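Local coordinates for tyrosine--tRNA ligase (Pyrococcus horikoshii, PDB 2CYC), which probably activates L-tyrosine with ATP and transfers it to the acceptor end of tRNA(Tyr), working as a homodimeric class I aminoacyl-tRNA synthetase, at residues T15-T20 and A220-L225; T50-G55 and I106-G111. All coordinates share one frame; numbering follows the deposited sequence.

Contact 1. Residues T15-T20 and A220-L225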
loop_
_atom_site.group_PDB
_atom_site.type_symbol
_atom_site.label_atom_id
_atom_site.label_comp_id
_atom_site.label_asym_id
_atom_site.label_seq_id
_atom_site.Cartn_x
_atom_site.Cartn_y
_atom_site.Cartn_z
ATOM N N THR A 15 -17.686 27.028 -3.564
ATOM C CA THR A 15 -18.027 25.791 -2.866
ATOM C C THR A 15 -19.235 25.173 -3.573
ATOM O O THR A 15 -20.187 25.875 -3.914
ATOM C CB THR A 15 -18.428 26.038 -1.404
ATOM O OG1 THR A 15 -17.286 26.467 -0.659
ATOM C CG2 THR A 15 -18.999 24.762 -0.787
ATOM N N GLU A 16 -19.194 23.865 -3.789
ATOM C CA GLU A 16 -20.299 23.176 -4.439
ATOM C C GLU A 16 -20.941 22.172 -3.489
ATOM O O GLU A 16 -22.137 21.904 -3.562
ATOM C CB GLU A 16 -19.807 22.451 -5.700
ATOM C CG GLU A 16 -20.860 21.547 -6.341
ATOM C CD GLU A 16 -20.402 20.939 -7.663
ATOM O OE1 GLU A 16 -21.043 19.966 -8.120
ATOM O OE2 GLU A 16 -19.414 21.435 -8.249
ATOM N N GLU A 17 -20.143 21.625 -2.587
ATOM C CA GLU A 17 -20.653 20.637 -1.654
ATOM C C GLU A 17 -19.887 20.655 -0.338
ATOM O O GLU A 17 -18.670 20.849 -0.319
ATOM C CB GLU A 17 -20.546 19.231 -2.280
ATOM C CG GLU A 17 -21.014 18.078 -1.379
ATOM C CD GLU A 17 -20.752 16.695 -1.983
ATOM O OE1 GLU A 17 -21.687 15.875 -1.990
ATOM O OE2 GLU A 17 -19.615 16.409 -2.433
ATOM N N VAL A 18 -20.611 20.446 0.757
ATOM C CA VAL A 18 -19.993 20.363 2.069
ATOM C C VAL A 18 -20.548 19.133 2.771
ATOM O O VAL A 18 -21.764 18.984 2.894
ATOM C CB VAL A 18 -20.294 21.598 2.947
ATOM C CG1 VAL A 18 -19.704 21.387 4.358
ATOM C CG2 VAL A 18 -19.686 22.834 2.325
ATOM N N LEU A 19 -19.657 18.238 3.196
ATOM C CA LEU A 19 -20.064 17.040 3.929
ATOM C C LEU A 19 -19.487 17.154 5.346
ATOM O O LEU A 19 -18.314 16.834 5.552
ATOM C CB LEU A 19 -19.504 15.772 3.266
ATOM C CG LEU A 19 -19.816 15.554 1.783
ATOM C CD1 LEU A 19 -19.037 14.361 1.248
ATOM C CD2 LEU A 19 -21.316 15.353 1.611
ATOM N N THR A 20 -20.264 17.649 6.313
ATOM C CA THR A 20 -21.647 18.106 6.138
ATOM C C THR A 20 -21.745 19.443 6.882
ATOM O O THR A 20 -20.910 19.748 7.747
ATOM C CB THR A 20 -22.675 17.154 6.809
ATOM O OG1 THR A 20 -22.481 17.180 8.230
ATOM C CG2 THR A 20 -22.526 15.716 6.300
ATOM N N ALA A 220 -15.639 17.767 4.747
ATOM C CA ALA A 220 -15.168 17.833 3.366
ATOM C C ALA A 220 -15.809 19.039 2.685
ATOM O O ALA A 220 -17.023 19.237 2.780
ATOM C CB ALA A 220 -15.547 16.550 2.618
ATOM N N VAL A 221 -14.997 19.858 2.019
ATOM C CA VAL A 221 -15.513 21.033 1.315
ATOM C C VAL A 221 -14.993 20.952 -0.112
ATOM O O VAL A 221 -13.781 21.008 -0.356
ATOM C CB VAL A 221 -15.065 22.368 2.001
ATOM C CG1 VAL A 221 -15.739 23.573 1.319
ATOM C CG2 VAL A 221 -15.466 22.343 3.484
ATOM N N HIS A 222 -15.925 20.818 -1.053
ATOM C CA HIS A 222 -15.585 20.654 -2.462
ATOM C C HIS A 222 -15.970 21.845 -3.307
ATOM O O HIS A 222 -17.094 22.356 -3.218
ATOM C CB HIS A 222 -16.266 19.386 -2.991
ATOM C CG HIS A 222 -15.952 18.168 -2.180
ATOM N ND1 HIS A 222 -16.921 17.286 -1.748
ATOM C CD2 HIS A 222 -14.783 17.732 -1.648
ATOM C CE1 HIS A 222 -16.364 16.365 -0.979
ATOM N NE2 HIS A 222 -15.068 16.615 -0.902
ATOM N N HIS A 223 -15.039 22.304 -4.134
ATOM C CA HIS A 223 -15.363 23.445 -4.955
ATOM C C HIS A 223 -15.668 23.038 -6.371
ATOM O O HIS A 223 -15.255 21.978 -6.827
ATOM C CB HIS A 223 -14.250 24.502 -4.918
ATOM C CG HIS A 223 -12.922 24.028 -5.414
ATOM N ND1 HIS A 223 -11.793 24.029 -4.619
ATOM C CD2 HIS A 223 -12.519 23.632 -6.645
ATOM C CE1 HIS A 223 -10.750 23.659 -5.343
ATOM N NE2 HIS A 223 -11.163 23.414 -6.575
ATOM N N HIS A 224 -16.413 23.899 -7.045
ATOM C CA HIS A 224 -16.832 23.693 -8.421
ATOM C C HIS A 224 -15.640 23.517 -9.367
ATOM O O HIS A 224 -14.603 24.172 -9.213
ATOM C CB HIS A 224 -17.677 24.901 -8.851
ATOM C CG HIS A 224 -18.097 24.877 -10.288
ATOM N ND1 HIS A 224 -19.115 24.074 -10.755
ATOM C CD2 HIS A 224 -17.648 25.577 -11.357
ATOM C CE1 HIS A 224 -19.279 24.283 -12.050
ATOM N NE2 HIS A 224 -18.401 25.191 -12.439
ATOM N N LEU A 225 -15.787 22.619 -10.336
ATOM C CA LEU A 225 -14.731 22.397 -11.318
ATOM C C LEU A 225 -15.020 23.241 -12.564
ATOM O O LEU A 225 -15.999 23.004 -13.263
ATOM C CB LEU A 225 -14.666 20.919 -11.701
ATOM C CG LEU A 225 -14.422 19.898 -10.584
ATOM C CD1 LEU A 225 -14.448 18.489 -11.185
ATOM C CD2 LEU A 225 -13.074 20.172 -9.911
HETATM O O HOH W 1 -17.955 20.686 -10.407
#
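His-222 O takes two backbone donors at once, Glu-16 N at 2.6 Å and Glu-17 N at 3.2 Å, the signature of a classic beta bulge. The first bond is nearly straight (172° at the hydrogen). From Glu-17 to Leu-19 the pairing is regular: His-222 N to Glu-17 O, then Leu-19 and Ala-220 bonded in both directions. Strand 15-19 thus runs antiparallel to strand 214-223, which pairs in parallel with strand 183-187 of the central sheet of this class I synthetase. On one face Glu-17 and His-222 run side by side. With CG anti to the backbone N (chi1 178°) and its chain extended, Glu-17 brings OE2 to the ring edge, where His-222 ND1 donates to it over 2.9 Å. The oxygen is met on its anti side, the carboxylate and ring planes 61° apart. Leu-19 CD1 touches the same ring at its edge, beside CE1. On the other face Val-18 CG2 packs on Val-221 CG1 at 4.1 Å. At the bulge a water accepts from Leu-225 N and donates to Glu-16 OE2. Arg-191 fixes the Glu-17 carboxylate by a salt bridge. The ring is held by Glu-17 at ND1 and His-194 at NE2, and the carboxylate probably favours the proton on ND1.

Contact 2. Residues T50-G55 and I106-G111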
loop_
_atom_site.group_PDB
_atom_site.type_symbol
_atom_site.label_atom_id
_atom_site.label_comp_id
_atom_site.label_asym_id
_atom_site.label_seq_id
_atom_site.Cartn_x
_atom_site.Cartn_y
_atom_site.Cartn_z
ATOM N N THR A 50 -7.465 25.447 -10.904
ATOM C CA THR A 50 -6.531 25.098 -9.836
ATOM C C THR A 50 -6.156 26.296 -8.964
ATOM O O THR A 50 -6.262 26.249 -7.737
ATOM C CB THR A 50 -5.253 24.496 -10.435
ATOM O OG1 THR A 50 -5.617 23.463 -11.353
ATOM C CG2 THR A 50 -4.369 23.897 -9.358
ATOM N N GLY A 51 -5.722 27.375 -9.603
ATOM C CA GLY A 51 -5.324 28.542 -8.847
ATOM C C GLY A 51 -6.445 29.393 -8.284
ATOM O O GLY A 51 -6.501 29.619 -7.068
ATOM N N LEU A 52 -7.346 29.855 -9.152
ATOM C CA LEU A 52 -8.435 30.734 -8.727
ATOM C C LEU A 52 -9.494 30.134 -7.810
ATOM O O LEU A 52 -9.839 30.735 -6.798
ATOM C CB LEU A 52 -9.114 31.367 -9.952
ATOM C CG LEU A 52 -8.140 32.043 -10.923
ATOM C CD1 LEU A 52 -8.921 32.989 -11.820
ATOM C CD2 LEU A 52 -7.055 32.811 -10.153
ATOM N N MET A 53 -10.013 28.962 -8.146
ATOM C CA MET A 53 -11.040 28.362 -7.308
ATOM C C MET A 53 -10.473 27.935 -5.955
ATOM O O MET A 53 -11.069 28.206 -4.916
ATOM C CB MET A 53 -11.684 27.185 -8.042
ATOM C CG MET A 53 -12.307 27.592 -9.383
ATOM S SD MET A 53 -13.721 28.742 -9.215
ATOM C CE MET A 53 -12.919 30.324 -9.416
ATOM N N ALA A 54 -9.323 27.272 -5.956
ATOM C CA ALA A 54 -8.708 26.865 -4.691
ATOM C C ALA A 54 -8.299 28.125 -3.918
ATOM O O ALA A 54 -8.481 28.215 -2.710
ATOM C CB ALA A 54 -7.480 25.996 -4.953
ATOM N N GLY A 55 -7.749 29.095 -4.639
ATOM C CA GLY A 55 -7.315 30.334 -4.024
ATOM C C GLY A 55 -8.462 31.067 -3.376
ATOM O O GLY A 55 -8.322 31.582 -2.263
ATOM N N ILE A 106 -3.595 32.740 -4.754
ATOM C CA ILE A 106 -4.284 32.997 -3.494
ATOM C C ILE A 106 -4.367 34.512 -3.287
ATOM O O ILE A 106 -5.394 35.052 -2.886
ATOM C CB ILE A 106 -3.514 32.353 -2.317
ATOM C CG1 ILE A 106 -3.611 30.828 -2.418
ATOM C CG2 ILE A 106 -4.061 32.853 -0.987
ATOM C CD1 ILE A 106 -2.629 30.093 -1.548
ATOM N N GLU A 107 -3.275 35.190 -3.595
ATOM C CA GLU A 107 -3.209 36.625 -3.439
ATOM C C GLU A 107 -4.219 37.386 -4.301
ATOM O O GLU A 107 -4.922 38.251 -3.787
ATOM C CB GLU A 107 -1.795 37.087 -3.740
ATOM C CG GLU A 107 -1.567 38.562 -3.605
ATOM C CD GLU A 107 -0.126 38.904 -3.881
ATOM O OE1 GLU A 107 0.730 38.598 -3.023
ATOM O OE2 GLU A 107 0.151 39.458 -4.966
ATOM N N VAL A 108 -4.316 37.074 -5.594
ATOM C CA VAL A 108 -5.286 37.792 -6.428
ATOM C C VAL A 108 -6.724 37.478 -6.052
ATOM O O VAL A 108 -7.626 38.254 -6.365
ATOM C CB VAL A 108 -5.123 37.508 -7.939
ATOM C CG1 VAL A 108 -3.722 37.894 -8.394
ATOM C CG2 VAL A 108 -5.427 36.058 -8.232
ATOM N N MET A 109 -6.953 36.344 -5.398
ATOM C CA MET A 109 -8.312 36.001 -4.984
ATOM C C MET A 109 -8.587 36.579 -3.597
ATOM O O MET A 109 -9.574 36.234 -2.952
ATOM C CB MET A 109 -8.522 34.481 -4.983
ATOM C CG MET A 109 -8.398 33.860 -6.370
ATOM S SD MET A 109 -9.337 34.799 -7.630
ATOM C CE MET A 109 -11.025 34.282 -7.245
ATOM N N GLY A 110 -7.695 37.452 -3.135
ATOM C CA GLY A 110 -7.897 38.091 -1.845
ATOM C C GLY A 110 -7.410 37.396 -0.590
ATOM O O GLY A 110 -7.730 37.825 0.518
ATOM N N GLY A 111 -6.655 36.317 -0.741
ATOM C CA GLY A 111 -6.153 35.632 0.435
ATOM C C GLY A 111 -4.767 36.156 0.774
ATOM O O GLY A 111 -4.183 36.905 -0.001
#
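Met-109 turns CG away from its own carbonyl carbon (chi1 -64°), and bends at chi2 (-47°) and chi3 (-76°) set SD beside the Leu-52 side chain and CE near Leu-52 O. Met-109 CG lies 3.5 Å from that same Leu-52 O. Met-109 SD meets Leu-52 CD2 at 3.9 Å, the two side chains crossing at about a right angle. The Leu-52 methyl CD2 also touches Val-108 CG2 at 4.1 Å. Nearer its backbone, Met-109 CB packs on Gly-55, with Gly-55 C 3.8 Å away. Met-109 is the first residue past helix 87-108, which ends in a Schellman motif: Gly-111 N bonds to Ile-106 O and Gly-110 N to Glu-107 O, with Gly-110 at positive phi as the C-prime residue. An alanine at Met-109 would probably leave the Leu-52 methyl and carbonyl facing a gap where CG, SD and CE had been. The absence of a side chain at Gly-55 is consistent with the close approach of the helices, its CA lying 4.1 Å from Ile-106 CA. Ile-106 CG1 rests against Gly-55 CA, and its side chain reaches on to Ile-58 of helix 48-63.

In the fold
Helix 48-63 joins the two contacts, whose centres lie about 16 Å apart: in contact 2 it packs on the end of helix 87-108, while Met-53 and Ala-54 meet the strand pair of contact 1. There His-223 CE1 lies 3.9 Å from Ala-54 CA and His-223 CD2 lies 3.9 Å from Met-53 CB. Along the chain, contact 2 is nested inside the loop that contact 1 closes. Contact 1 is nearer the tyrosine pocket: the His-222 side chain is about 6 Å from that of Gln-190, a tyrosine-binding residue, and the Leu-225 side chain about 9 Å from the bound tyrosine. In contact 2 the Ile-106 side chain stays about 11 Å from that of tyrosine-binding Tyr-37.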